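PDB 3BLX: isocitrate dehydrogenase [NAD] subunit 1, mitochondrial from Saccharomyces cerevisiae, which works with subunit 2 in an octamer that oxidatively decarboxylates isocitrate to 2-oxoglutarate with NAD(+), and also binds the 5'-untranslated leaders of mitochondrial mRNAs. Local coordinates for residues E[105-110]-E[126-131]; E[243-248]-E[271-276]. All blocks are in the same frame, centred on the assembly; numbering follows the deposited sequence.

Contact 1 of 2, residues E[105-110]-E[126-131]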
# COMPACT_ATOMS: atom_id res chain seq x y z
N ALA E 105 -16.93 -12.52 10.56
CA ALA E 105 -18.34 -12.86 10.65
C ALA E 105 -18.51 -14.33 10.93
O ALA E 105 -18.14 -15.17 10.13
CB ALA E 105 -19.06 -12.47 9.36
N ASN E 106 -19.04 -14.64 12.10
CA ASN E 106 -19.32 -16.01 12.45
C ASN E 106 -20.82 -16.29 12.21
O ASN E 106 -21.64 -15.52 12.63
CB ASN E 106 -18.86 -16.33 13.88
CG ASN E 106 -19.44 -17.66 14.40
OD1 ASN E 106 -20.03 -17.73 15.49
ND2 ASN E 106 -19.30 -18.71 13.60
N VAL E 107 -21.15 -17.34 11.47
CA VAL E 107 -22.53 -17.68 11.18
C VAL E 107 -22.83 -19.07 11.73
O VAL E 107 -22.07 -20.00 11.51
CB VAL E 107 -22.77 -17.77 9.67
CG1 VAL E 107 -24.24 -17.88 9.41
CG2 VAL E 107 -22.20 -16.58 8.97
N ALA E 108 -23.94 -19.20 12.45
CA ALA E 108 -24.42 -20.49 12.90
C ALA E 108 -25.86 -20.74 12.43
O ALA E 108 -26.75 -19.88 12.54
CB ALA E 108 -24.32 -20.61 14.39
N LEU E 109 -26.10 -21.91 11.86
CA LEU E 109 -27.45 -22.20 11.36
C LEU E 109 -28.17 -23.15 12.30
O LEU E 109 -27.69 -24.26 12.57
CB LEU E 109 -27.39 -22.78 9.96
CG LEU E 109 -26.58 -21.98 8.95
CD1 LEU E 109 -26.63 -22.63 7.57
CD2 LEU E 109 -27.16 -20.59 8.92
N PHE E 110 -29.32 -22.72 12.81
CA PHE E 110 -30.12 -23.57 13.68
C PHE E 110 -31.44 -24.01 13.02
O PHE E 110 -32.48 -23.40 13.24
CB PHE E 110 -30.38 -22.85 15.00
CG PHE E 110 -29.14 -22.43 15.69
CD1 PHE E 110 -28.70 -21.12 15.58
CD2 PHE E 110 -28.40 -23.35 16.42
CE1 PHE E 110 -27.54 -20.71 16.23
CE2 PHE E 110 -27.25 -22.95 17.06
CZ PHE E 110 -26.81 -21.62 16.96
N ILE E 126 -30.95 -18.14 12.27
CA ILE E 126 -29.56 -17.94 11.90
C ILE E 126 -29.00 -16.86 12.82
O ILE E 126 -29.60 -15.81 12.96
CB ILE E 126 -29.49 -17.45 10.48
CG1 ILE E 126 -30.05 -18.53 9.58
CG2 ILE E 126 -28.05 -17.07 10.08
CD1 ILE E 126 -30.05 -18.12 8.13
N VAL E 127 -27.87 -17.16 13.46
CA VAL E 127 -27.22 -16.21 14.34
C VAL E 127 -25.92 -15.78 13.70
O VAL E 127 -25.05 -16.60 13.39
CB VAL E 127 -26.97 -16.80 15.75
CG1 VAL E 127 -26.09 -15.86 16.58
CG2 VAL E 127 -28.30 -17.07 16.46
N ILE E 128 -25.79 -14.48 13.45
CA ILE E 128 -24.56 -13.93 12.86
C ILE E 128 -23.90 -13.08 13.93
O ILE E 128 -24.51 -12.14 14.43
CB ILE E 128 -24.87 -13.08 11.61
CG1 ILE E 128 -25.37 -13.95 10.47
CG2 ILE E 128 -23.65 -12.30 11.17
CD1 ILE E 128 -25.92 -13.21 9.30
N ARG E 129 -22.68 -13.41 14.31
CA ARG E 129 -22.01 -12.62 15.34
C ARG E 129 -20.69 -11.98 14.88
O ARG E 129 -19.94 -12.56 14.10
CB ARG E 129 -21.86 -13.42 16.63
CG ARG E 129 -20.62 -14.24 16.74
CD ARG E 129 -20.18 -14.32 18.18
NE ARG E 129 -18.83 -14.88 18.27
CZ ARG E 129 -18.58 -16.18 18.28
NH1 ARG E 129 -19.60 -17.04 18.23
NH2 ARG E 129 -17.33 -16.63 18.36
N GLU E 130 -20.43 -10.76 15.35
CA GLU E 130 -19.24 -10.02 15.04
C GLU E 130 -18.05 -10.68 15.72
O GLU E 130 -18.14 -11.01 16.89
CB GLU E 130 -19.38 -8.57 15.52
CG GLU E 130 -18.54 -7.56 14.74
CD GLU E 130 -17.03 -7.68 15.00
OE1 GLU E 130 -16.63 -7.84 16.18
OE2 GLU E 130 -16.25 -7.60 14.01
N ASN E 131 -16.94 -10.84 15.00
CA ASN E 131 -15.84 -11.67 15.48
C ASN E 131 -14.46 -10.99 15.65
O ASN E 131 -13.44 -11.67 15.82
CB ASN E 131 -15.74 -12.94 14.60
CG ASN E 131 -14.75 -13.97 15.13
OD1 ASN E 131 -14.83 -14.41 16.29
ND2 ASN E 131 -13.81 -14.35 14.28

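Contact 2 of 2, residues E[243-248]-E[271-276]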
# COMPACT_ATOMS: atom_id res chain seq x y z
N LEU E 243 -26.78 -16.62 22.73
CA LEU E 243 -27.86 -16.90 21.79
C LEU E 243 -27.64 -18.20 21.03
O LEU E 243 -28.58 -18.95 20.79
CB LEU E 243 -28.04 -15.77 20.80
CG LEU E 243 -28.54 -14.49 21.45
CD1 LEU E 243 -28.64 -13.41 20.40
CD2 LEU E 243 -29.88 -14.74 22.11
N GLY E 244 -26.40 -18.47 20.66
CA GLY E 244 -26.07 -19.68 19.93
C GLY E 244 -26.32 -20.94 20.73
O GLY E 244 -26.75 -21.95 20.21
N ASN E 245 -26.04 -20.90 22.01
CA ASN E 245 -26.28 -22.07 22.82
C ASN E 245 -27.74 -22.34 23.09
O ASN E 245 -28.13 -23.49 23.24
CB ASN E 245 -25.43 -22.04 24.07
CG ASN E 245 -24.00 -22.51 23.78
OD1 ASN E 245 -23.77 -23.63 23.31
ND2 ASN E 245 -23.04 -21.64 24.04
N ILE E 246 -28.57 -21.30 23.12
CA ILE E 246 -30.01 -21.49 23.18
C ILE E 246 -30.45 -22.13 21.89
O ILE E 246 -31.24 -23.07 21.86
CB ILE E 246 -30.77 -20.17 23.35
CG1 ILE E 246 -30.55 -19.60 24.75
CG2 ILE E 246 -32.24 -20.38 23.08
CD1 ILE E 246 -30.84 -18.18 24.83
N GLY E 247 -29.90 -21.62 20.80
CA GLY E 247 -30.17 -22.19 19.50
C GLY E 247 -29.89 -23.68 19.45
O GLY E 247 -30.70 -24.45 18.96
N ALA E 248 -28.72 -24.07 19.96
CA ALA E 248 -28.28 -25.46 19.93
C ALA E 248 -29.20 -26.35 20.71
O ALA E 248 -29.61 -27.40 20.22
CB ALA E 248 -26.87 -25.58 20.46
N PRO E 271 -18.35 -26.49 12.72
CA PRO E 271 -19.59 -26.59 13.51
C PRO E 271 -19.87 -25.32 14.33
O PRO E 271 -18.99 -24.78 15.03
CB PRO E 271 -19.31 -27.77 14.44
CG PRO E 271 -18.30 -28.59 13.73
CD PRO E 271 -17.43 -27.61 12.99
N GLY E 272 -21.11 -24.85 14.24
CA GLY E 272 -21.47 -23.55 14.72
C GLY E 272 -21.51 -23.38 16.23
O GLY E 272 -21.62 -22.24 16.71
N SER E 273 -21.45 -24.47 16.98
CA SER E 273 -21.54 -24.39 18.43
C SER E 273 -20.26 -24.79 19.11
O SER E 273 -20.16 -24.74 20.34
CB SER E 273 -22.70 -25.23 18.95
OG SER E 273 -23.84 -24.41 19.14
N ARG E 274 -19.26 -25.19 18.33
CA ARG E 274 -18.00 -25.65 18.88
C ARG E 274 -18.17 -26.90 19.75
O ARG E 274 -17.34 -27.17 20.62
CB ARG E 274 -17.32 -24.52 19.65
CG ARG E 274 -16.42 -23.64 18.80
CD ARG E 274 -17.18 -22.66 17.91
NE ARG E 274 -16.27 -21.89 17.06
CZ ARG E 274 -15.69 -20.74 17.42
NH1 ARG E 274 -15.93 -20.23 18.63
NH2 ARG E 274 -14.87 -20.10 16.58
N HIS E 275 -19.24 -27.66 19.50
CA HIS E 275 -19.56 -28.90 20.23
C HIS E 275 -19.48 -28.71 21.74
O HIS E 275 -19.05 -29.60 22.48
CB HIS E 275 -18.65 -30.04 19.78
CG HIS E 275 -19.10 -30.73 18.53
ND1 HIS E 275 -19.28 -32.10 18.46
CD2 HIS E 275 -19.40 -30.25 17.30
CE1 HIS E 275 -19.68 -32.43 17.23
NE2 HIS E 275 -19.75 -31.32 16.51
N VAL E 276 -19.89 -27.52 22.15
CA VAL E 276 -19.96 -27.14 23.55
C VAL E 276 -20.34 -28.33 24.44
O VAL E 276 -19.47 -28.95 25.07
CB VAL E 276 -20.94 -25.94 23.72
CG1 VAL E 276 -20.20 -24.57 23.64
CG2 VAL E 276 -22.08 -26.02 22.69

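Contact 1 of 2, residues E[105-110]-E[126-131]
Arg129 and Asn106 face each other as a hydrogen-bonded antiparallel pair, and their side chains cross obliquely on one face of the sheet. CG of Arg129 sits in the crowded position between backbone N and carbonyl carbon (chi1 89°), and a bend at chi2 turns the chain; Asn106 has CG anti to its own N. Its OD1 therefore lies over one face of the guanidinium, 2.9 Å from Arg129 NH1, with the two planes 67° apart, and the poor angle rules out a hydrogen bond. ND2 of Asn106 reaches Asn261 through a weak hydrogen bond. On the same face, CE1 of Phe110 meets Val127 CG2 obliquely at 3.7 Å. On the opposite face, Leu109 and Ile126 lie alongside, CD2 to CG1 3.6 Å, and Phe165 and Phe169 of helix 156-172 pack over this face. The backbone bond from Asn106 N to Arg129 O is 3.0 Å and nearly straight at 172°. An alanine at Arg129 would remove the guanidinium, and with it would probably weaken the hold on substrate and leave Asn106 OD1 without its neighbour. Such antiparallel strands belong to the central mixed sheet of the isocitrate/isopropylmalate dehydrogenase fold, where Arg129 probably binds substrate, by similarity to relatives.

Contact 2 of 2, residues E[243-248]-E[271-276]
The amide end of Asn245, on segment 243-248 of helix 237-251, reaches the loop 271-276 and makes the most intimate part of this contact. CB leaves the helix obliquely, and none of the loop atoms comes within 4.2 Å of it. With chi1 at -80°, CG stands beside the backbone N and carries the amide across to Val276, 4.1 Å from its CG2. The oxygen goes furthest: Asn245 OD1 is 3.0 Å from Val276 CG2. The nitrogen takes a looser place, Asn245 ND2 lying 4.1 Å from Val276 CG1. The two side chains thus meet tip to tip, a polar end against a methyl pair. Val276 is poorly ordered and the resolution is 2.7 Å, so the closeness of OD1 is evidence of proximity rather than of strain.

Three residues further along the helix, Ala248 directs its methyl group at the loop, and its CB lies 3.5 Å from Ser273 OG. That hydroxyl is also 4.0 Å from Gly244 O, a carbonyl that already accepts the helical bond from Ala248 N. No hydrogen bond crosses between the segments, and only 140 Å² is buried, so the helix and loop meet by van der Waals packing alone. Ser273 is presented by a type I beta turn from Pro271 to Arg274, whose closing bond, Arg274 N to Pro271 O, is weak at 3.3 Å.

In the fold, the loop follows strand 267-269 and leads to helix 289-302, against which Pro271 and His275 pack; both also touch Leu80 of strand 75-80. Helix 237-251 lies beside helix 216-225 through Ile246, while Asn245, Ala248 and Val276 also pack on residues of a neighbouring chain, subunit 2 of the enzyme, so the contact sits where the fold meets its partner.

How the contacts relate
Both contacts are mostly buried, their centres 10 Å apart, yet they differ in kind. Contact 1 joins two strands within one sheet through regular backbone hydrogen bonds and buries 481 Å²; contact 2 sets a helix against an irregular loop without a crossing bond. No other chain touches contact 1, whereas subunit 2 packs against contact 2. They share no element but adjoin directly: the Phe110 ring leans on segment 243-248, its CZ 3.3 Å from Gly244 O, so this one ring joins the strand pair to the helix. Elsewhere the guanidinium groups of Arg129 and Arg274 come close, NH2 to NH1 3.9 Å, a like-charged approach probably eased by Glu270, which forms a salt bridge with Arg274.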